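PDB 6P2I: glycerate dehydrogenase, which reduces acyclic imino acids made by a partner oxidase, working with NADPH, and is built like the D-2-hydroxyacid dehydrogenases. Local coordinates for residues K143-I148 against S193-L198; D185-M190 against E212-L217. All blocks are in the same frame, centred on the assembly; numbering follows the deposited sequence. Where two conformers were deposited one is given.

Contact 1. Residues K143-I148 against S193-L198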
loop_
_atom_site.group_PDB
_atom_site.type_symbol
_atom_site.label_atom_id
_atom_site.label_comp_id
_atom_site.label_asym_id
_atom_site.label_seq_id
_atom_site.Cartn_x
_atom_site.Cartn_y
_atom_site.Cartn_z
ATOM N N LYS A 143 -7.230 13.470 1.255
ATOM C CA LYS A 143 -6.631 13.998 0.041
ATOM C C LYS A 143 -7.575 13.788 -1.133
ATOM O O LYS A 143 -8.540 13.025 -1.063
ATOM C CB LYS A 143 -5.290 13.325 -0.248
ATOM C CG LYS A 143 -4.282 13.486 0.890
ATOM C CD LYS A 143 -3.858 14.932 1.049
ATOM C CE LYS A 143 -2.885 15.089 2.212
ATOM N NZ LYS A 143 -3.471 14.561 3.480
ATOM N N THR A 144 -7.279 14.470 -2.230
ATOM C CA THR A 144 -8.080 14.362 -3.442
ATOM C C THR A 144 -7.393 13.405 -4.402
ATOM O O THR A 144 -6.230 13.613 -4.766
ATOM C CB THR A 144 -8.265 15.723 -4.105
ATOM O OG1 THR A 144 -9.038 16.568 -3.248
ATOM C CG2 THR A 144 -8.994 15.553 -5.454
ATOM N N ILE A 145 -8.108 12.361 -4.808
ATOM C CA ILE A 145 -7.626 11.444 -5.835
ATOM C C ILE A 145 -8.428 11.693 -7.102
ATOM O O ILE A 145 -9.661 11.766 -7.058
ATOM C CB ILE A 145 -7.718 9.975 -5.388
ATOM C CG1 ILE A 145 -7.204 9.061 -6.501
ATOM C CG2 ILE A 145 -9.139 9.593 -4.971
ATOM C CD1 ILE A 145 -6.955 7.623 -6.044
ATOM N N GLY A 146 -7.724 11.834 -8.224
ATOM C CA GLY A 146 -8.361 12.107 -9.497
ATOM C C GLY A 146 -8.210 10.908 -10.409
ATOM O O GLY A 146 -7.093 10.433 -10.654
ATOM N N LEU A 147 -9.331 10.391 -10.887
ATOM C CA LEU A 147 -9.370 9.157 -11.665
ATOM C C LEU A 147 -9.642 9.521 -13.118
ATOM O O LEU A 147 -10.722 10.022 -13.447
ATOM C CB LEU A 147 -10.433 8.216 -11.103
ATOM C CG LEU A 147 -10.306 7.932 -9.596
ATOM C CD1 LEU A 147 -11.491 7.119 -9.064
ATOM C CD2 LEU A 147 -8.993 7.215 -9.311
ATOM N N ILE A 148 -8.654 9.299 -13.986
ATOM C CA ILE A 148 -8.821 9.517 -15.418
ATOM C C ILE A 148 -9.349 8.198 -15.978
ATOM O O ILE A 148 -8.585 7.259 -16.224
ATOM C CB ILE A 148 -7.517 9.956 -16.089
ATOM C CG1 ILE A 148 -7.007 11.261 -15.475
ATOM C CG2 ILE A 148 -7.701 10.094 -17.620
ATOM C CD1 ILE A 148 -5.610 11.653 -15.936
ATOM N N SER A 193 -5.754 17.430 -8.049
ATOM C CA SER A 193 -5.544 16.110 -7.467
ATOM C C SER A 193 -4.234 16.038 -6.697
ATOM O O SER A 193 -3.187 16.493 -7.165
ATOM C CB SER A 193 -5.543 15.023 -8.544
ATOM O OG SER A 193 -6.766 15.007 -9.257
ATOM N N ASP A 194 -4.298 15.445 -5.510
ATOM C CA ASP A 194 -3.083 15.056 -4.808
ATOM C C ASP A 194 -2.534 13.756 -5.358
ATOM O O ASP A 194 -1.313 13.541 -5.359
ATOM C CB ASP A 194 -3.386 14.930 -3.321
ATOM C CG ASP A 194 -3.897 16.219 -2.750
ATOM O OD1 ASP A 194 -3.155 17.215 -2.854
ATOM O OD2 ASP A 194 -5.033 16.266 -2.212
ATOM N N ILE A 195 -3.431 12.886 -5.811
ATOM C CA ILE A 195 -3.097 11.593 -6.387
ATOM C C ILE A 195 -3.865 11.478 -7.696
ATOM O O ILE A 195 -5.060 11.791 -7.745
ATOM C CB ILE A 195 -3.467 10.443 -5.430
ATOM C CG1 ILE A 195 -2.721 10.600 -4.093
ATOM C CG2 ILE A 195 -3.173 9.094 -6.077
ATOM C CD1 ILE A 195 -3.550 10.268 -2.861
ATOM N N ILE A 196 -3.179 11.075 -8.763
ATOM C CA ILE A 196 -3.806 10.899 -10.065
ATOM C C ILE A 196 -3.604 9.453 -10.467
ATOM O O ILE A 196 -2.485 8.939 -10.381
ATOM C CB ILE A 196 -3.206 11.840 -11.125
ATOM C CG1 ILE A 196 -3.434 13.297 -10.739
ATOM C CG2 ILE A 196 -3.787 11.525 -12.516
ATOM C CD1 ILE A 196 -2.478 14.282 -11.391
ATOM N N SER A 197 -4.680 8.790 -10.898
ATOM C CA SER A 197 -4.592 7.395 -11.331
ATOM C C SER A 197 -5.320 7.213 -12.656
ATOM O O SER A 197 -6.461 7.662 -12.808
ATOM C CB SER A 197 -5.174 6.452 -10.267
ATOM O OG SER A 197 -4.864 5.103 -10.547
ATOM N N LEU A 198 -4.666 6.536 -13.606
ATOM C CA LEU A 198 -5.226 6.317 -14.936
ATOM C C LEU A 198 -5.977 4.990 -14.990
ATOM O O LEU A 198 -5.461 3.960 -14.544
ATOM C CB LEU A 198 -4.118 6.329 -15.997
ATOM C CG LEU A 198 -3.565 7.712 -16.357
ATOM C CD1 LEU A 198 -2.114 7.625 -16.825
ATOM C CD2 LEU A 198 -4.430 8.367 -17.428
#

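Contact 2. Residues D185-M190 against E212-L217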
loop_
_atom_site.group_PDB
_atom_site.type_symbol
_atom_site.label_atom_id
_atom_site.label_comp_id
_atom_site.label_asym_id
_atom_site.label_seq_id
_atom_site.Cartn_x
_atom_site.Cartn_y
_atom_site.Cartn_z
ATOM N N ASP A 185 -13.208 18.379 -15.768
ATOM C CA ASP A 185 -12.375 18.213 -16.954
ATOM C C ASP A 185 -10.923 17.925 -16.548
ATOM O O ASP A 185 -10.553 17.997 -15.369
ATOM C CB ASP A 185 -12.510 19.424 -17.898
ATOM C CG ASP A 185 -11.794 20.689 -17.407
ATOM O OD1 ASP A 185 -11.199 20.717 -16.315
ATOM O OD2 ASP A 185 -11.845 21.695 -18.147
ATOM N N ILE A 186 -10.099 17.557 -17.538
ATOM C CA ILE A 186 -8.777 17.013 -17.219
ATOM C C ILE A 186 -7.854 18.099 -16.670
ATOM O O ILE A 186 -6.977 17.815 -15.840
ATOM C CB ILE A 186 -8.166 16.312 -18.450
ATOM C CG1 ILE A 186 -6.905 15.540 -18.061
ATOM C CG2 ILE A 186 -7.865 17.314 -19.578
ATOM C CD1 ILE A 186 -6.709 14.249 -18.860
ATOM N N THR A 187 -8.032 19.346 -17.110
ATOM C CA THR A 187 -7.215 20.438 -16.595
ATOM C C THR A 187 -7.450 20.624 -15.103
ATOM O O THR A 187 -6.498 20.691 -14.314
ATOM C CB THR A 187 -7.521 21.730 -17.357
ATOM O OG1 THR A 187 -7.105 21.588 -18.721
ATOM C CG2 THR A 187 -6.799 22.917 -16.736
ATOM N N GLU A 188 -8.719 20.696 -14.692
ATOM C CA GLU A 188 -9.009 20.785 -13.265
ATOM C C GLU A 188 -8.524 19.548 -12.527
ATOM O O GLU A 188 -7.987 19.652 -11.420
ATOM C CB GLU A 188 -10.501 20.989 -13.018
ATOM C CG GLU A 188 -10.799 21.175 -11.541
ATOM C CD GLU A 188 -12.237 21.527 -11.255
ATOM O OE1 GLU A 188 -13.040 21.587 -12.210
ATOM O OE2 GLU A 188 -12.562 21.748 -10.068
ATOM N N LEU A 189 -8.693 18.363 -13.120
ATOM C CA LEU A 189 -8.220 17.161 -12.444
ATOM C C LEU A 189 -6.724 17.242 -12.170
ATOM O O LEU A 189 -6.272 16.937 -11.058
ATOM C CB LEU A 189 -8.531 15.917 -13.273
ATOM C CG LEU A 189 -8.324 14.570 -12.578
ATOM C CD1 LEU A 189 -9.336 13.560 -13.109
ATOM C CD2 LEU A 189 -6.878 14.026 -12.726
ATOM N N MET A 190 -5.942 17.654 -13.173
ATOM C CA MET A 190 -4.497 17.737 -12.994
ATOM C C MET A 190 -4.126 18.799 -11.969
ATOM O O MET A 190 -3.158 18.619 -11.225
ATOM C CB MET A 190 -3.805 18.022 -14.330
ATOM C CG MET A 190 -4.055 16.962 -15.409
ATOM S SD MET A 190 -3.489 15.318 -14.947
ATOM C CE MET A 190 -1.708 15.509 -15.069
ATOM N N GLU A 212 2.741 17.017 -22.029
ATOM C CA GLU A 212 3.699 17.799 -21.252
ATOM C C GLU A 212 3.008 18.962 -20.549
ATOM O O GLU A 212 3.278 19.237 -19.374
ATOM C CB GLU A 212 4.825 18.316 -22.151
ATOM C CG GLU A 212 5.864 19.148 -21.405
ATOM C CD GLU A 212 6.966 19.667 -22.306
ATOM O OE1 GLU A 212 6.977 19.319 -23.504
ATOM O OE2 GLU A 212 7.823 20.428 -21.814
ATOM N N LYS A 213 2.108 19.653 -21.258
ATOM C CA LYS A 213 1.394 20.780 -20.661
ATOM C C LYS A 213 0.568 20.339 -19.459
ATOM O O LYS A 213 0.631 20.953 -18.386
ATOM C CB LYS A 213 0.500 21.446 -21.708
ATOM C CG LYS A 213 -0.181 22.720 -21.232
ATOM N N LEU A 214 -0.219 19.272 -19.617
ATOM C CA LEU A 214 -1.053 18.802 -18.512
ATOM C C LEU A 214 -0.205 18.339 -17.337
ATOM O O LEU A 214 -0.545 18.601 -16.176
ATOM C CB LEU A 214 -1.968 17.674 -18.985
ATOM C CG LEU A 214 -3.149 18.134 -19.837
ATOM C CD1 LEU A 214 -3.896 16.925 -20.400
ATOM C CD2 LEU A 214 -4.076 19.032 -19.030
ATOM N N LEU A 215 0.897 17.633 -17.614
ATOM C CA LEU A 215 1.781 17.200 -16.536
ATOM C C LEU A 215 2.367 18.387 -15.776
ATOM O O LEU A 215 2.625 18.291 -14.572
ATOM C CB LEU A 215 2.901 16.323 -17.099
ATOM C CG LEU A 215 2.499 14.931 -17.594
ATOM C CD1 LEU A 215 3.595 14.352 -18.459
ATOM C CD2 LEU A 215 2.191 14.008 -16.414
ATOM N N SER A 216 2.574 19.515 -16.449
ATOM C CA SER A 216 3.149 20.673 -15.774
ATOM C C SER A 216 2.187 21.310 -14.785
ATOM O O SER A 216 2.607 22.173 -14.006
ATOM C CB SER A 216 3.588 21.722 -16.792
ATOM O OG SER A 216 2.471 22.423 -17.312
ATOM N N LEU A 217 0.916 20.915 -14.796
ATOM C CA LEU A 217 -0.064 21.477 -13.875
ATOM C C LEU A 217 -0.115 20.755 -12.533
ATOM O O LEU A 217 -0.754 21.264 -11.602
ATOM C CB LEU A 217 -1.458 21.457 -14.506
ATOM C CG LEU A 217 -1.608 22.130 -15.873
ATOM C CD1 LEU A 217 -2.988 21.836 -16.423
ATOM C CD2 LEU A 217 -1.378 23.630 -15.771
#

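Contact 1. Residues K143-I148 against S193-L198
Asp194 reaches across to the start of strand 144-148 and takes the backbone N-H of Thr144 on the anti lone pair of OD2, an almost perfectly straight bond (N to OD2 2.9 Å, 178° at the hydrogen). With CG anti to its own carbonyl carbon (chi1 -59°), beside its N, the carboxylate lies across the start of the other strand, and the side chain runs at about a right angle to those of Lys143 and Thr144. CB of Lys143 lies 3.5 Å from OD2 of Asp194, while the ammonium turns away to the carbonyl of Glu139 and to Glu281 of the second subunit; OD1 of Asp194 pairs with Lys219. An alanine in place of Asp194 would probably leave the Thr144 amide without this acceptor and deprive Lys219 of this salt bridge.

Thr144 O in turn accepts two amides, Asp194 N (2.8 Å, 133° at the hydrogen) and Ile195 N. From there the strands run parallel, with Gly146 N bonded to Ile195 O, Ser197 N to Gly146 O and Ile148 N to Ser197 O. On the face carrying Ile145 and Ile195, CG1 of Ile145 meets CG2 of Ile195 at 4.1 Å, the two side chains crossing obliquely. On the other face CD1 of Ile148 touches CG2 of Ile196 at 3.9 Å, and in the conformer given Leu198 lies alongside Ile148. Ser193 OG, bonded to Leu189 O, sits 3.3 Å from Gly146 CA, where a side chain would collide with it. These are the adjacent first and fourth strands of a Rossmann sheet, the pair at the middle of a dinucleotide-binding domain.

Contact 2. Residues D185-M190 against E212-L217
This is an apolar contact between the start of helix 186-192 and the segment 212-217, which begins as helix 212-215, in the cofactor-binding domain, with no hydrogen bond crossing between them. Leu214 is the centre of the contact: its CD1 lies against CG1 of Ile186 at 4.1 Å, and its CD2 is met by OG1 of Thr187 and by CG of Met190. All three of those side chains cross Leu214 at about a right angle.

Met190 is folded rather than extended, bent at chi2 (-60°) and chi3 (-73°), and its methyl CE comes to rest 3.5 Å from the carbonyl oxygen of Leu214 and near Leu215. Behind it, CB of Met190 faces CB of Leu217 at 4.2 Å. The outer part of the contact is the meeting of Thr187 CG2 with Leu217 CD1, at 4.0 Å.

Each piece is also stabilised from within. Asp185 N-caps the first helix, its OD1 accepting from Glu188 N (3.0 Å), and Ser216 OG donates to Lys213 O. Leu189 also touches Ile196 on strand 195-198, while Leu215 touches Ala237 of helix 235-243. Helical connections packed over a parallel sheet are characteristic of the layered alpha/beta build of a Rossmann domain.

Contacts 1 and 2 have their centres about 11 Å apart and belong to the same NAD-binding family domain, one within its parallel sheet and the other in the helical layer over it. Their segments alternate along the chain: strand 144-148, helix 186-192, strand 195-198, helix 212-215. The helix of contact 2 thus leads into the second strand of contact 1, and that strand into the second helical piece. They touch directly where Leu189 covers Gly146 and Ile148, and where Met190 SD meets Ile196 CD1. The side chains of Ile148 and Ile186 lie about 5 Å and about 7 Å from the bound NADP, so strand 144-148 and the start of helix 186-192 are both close to the cofactor.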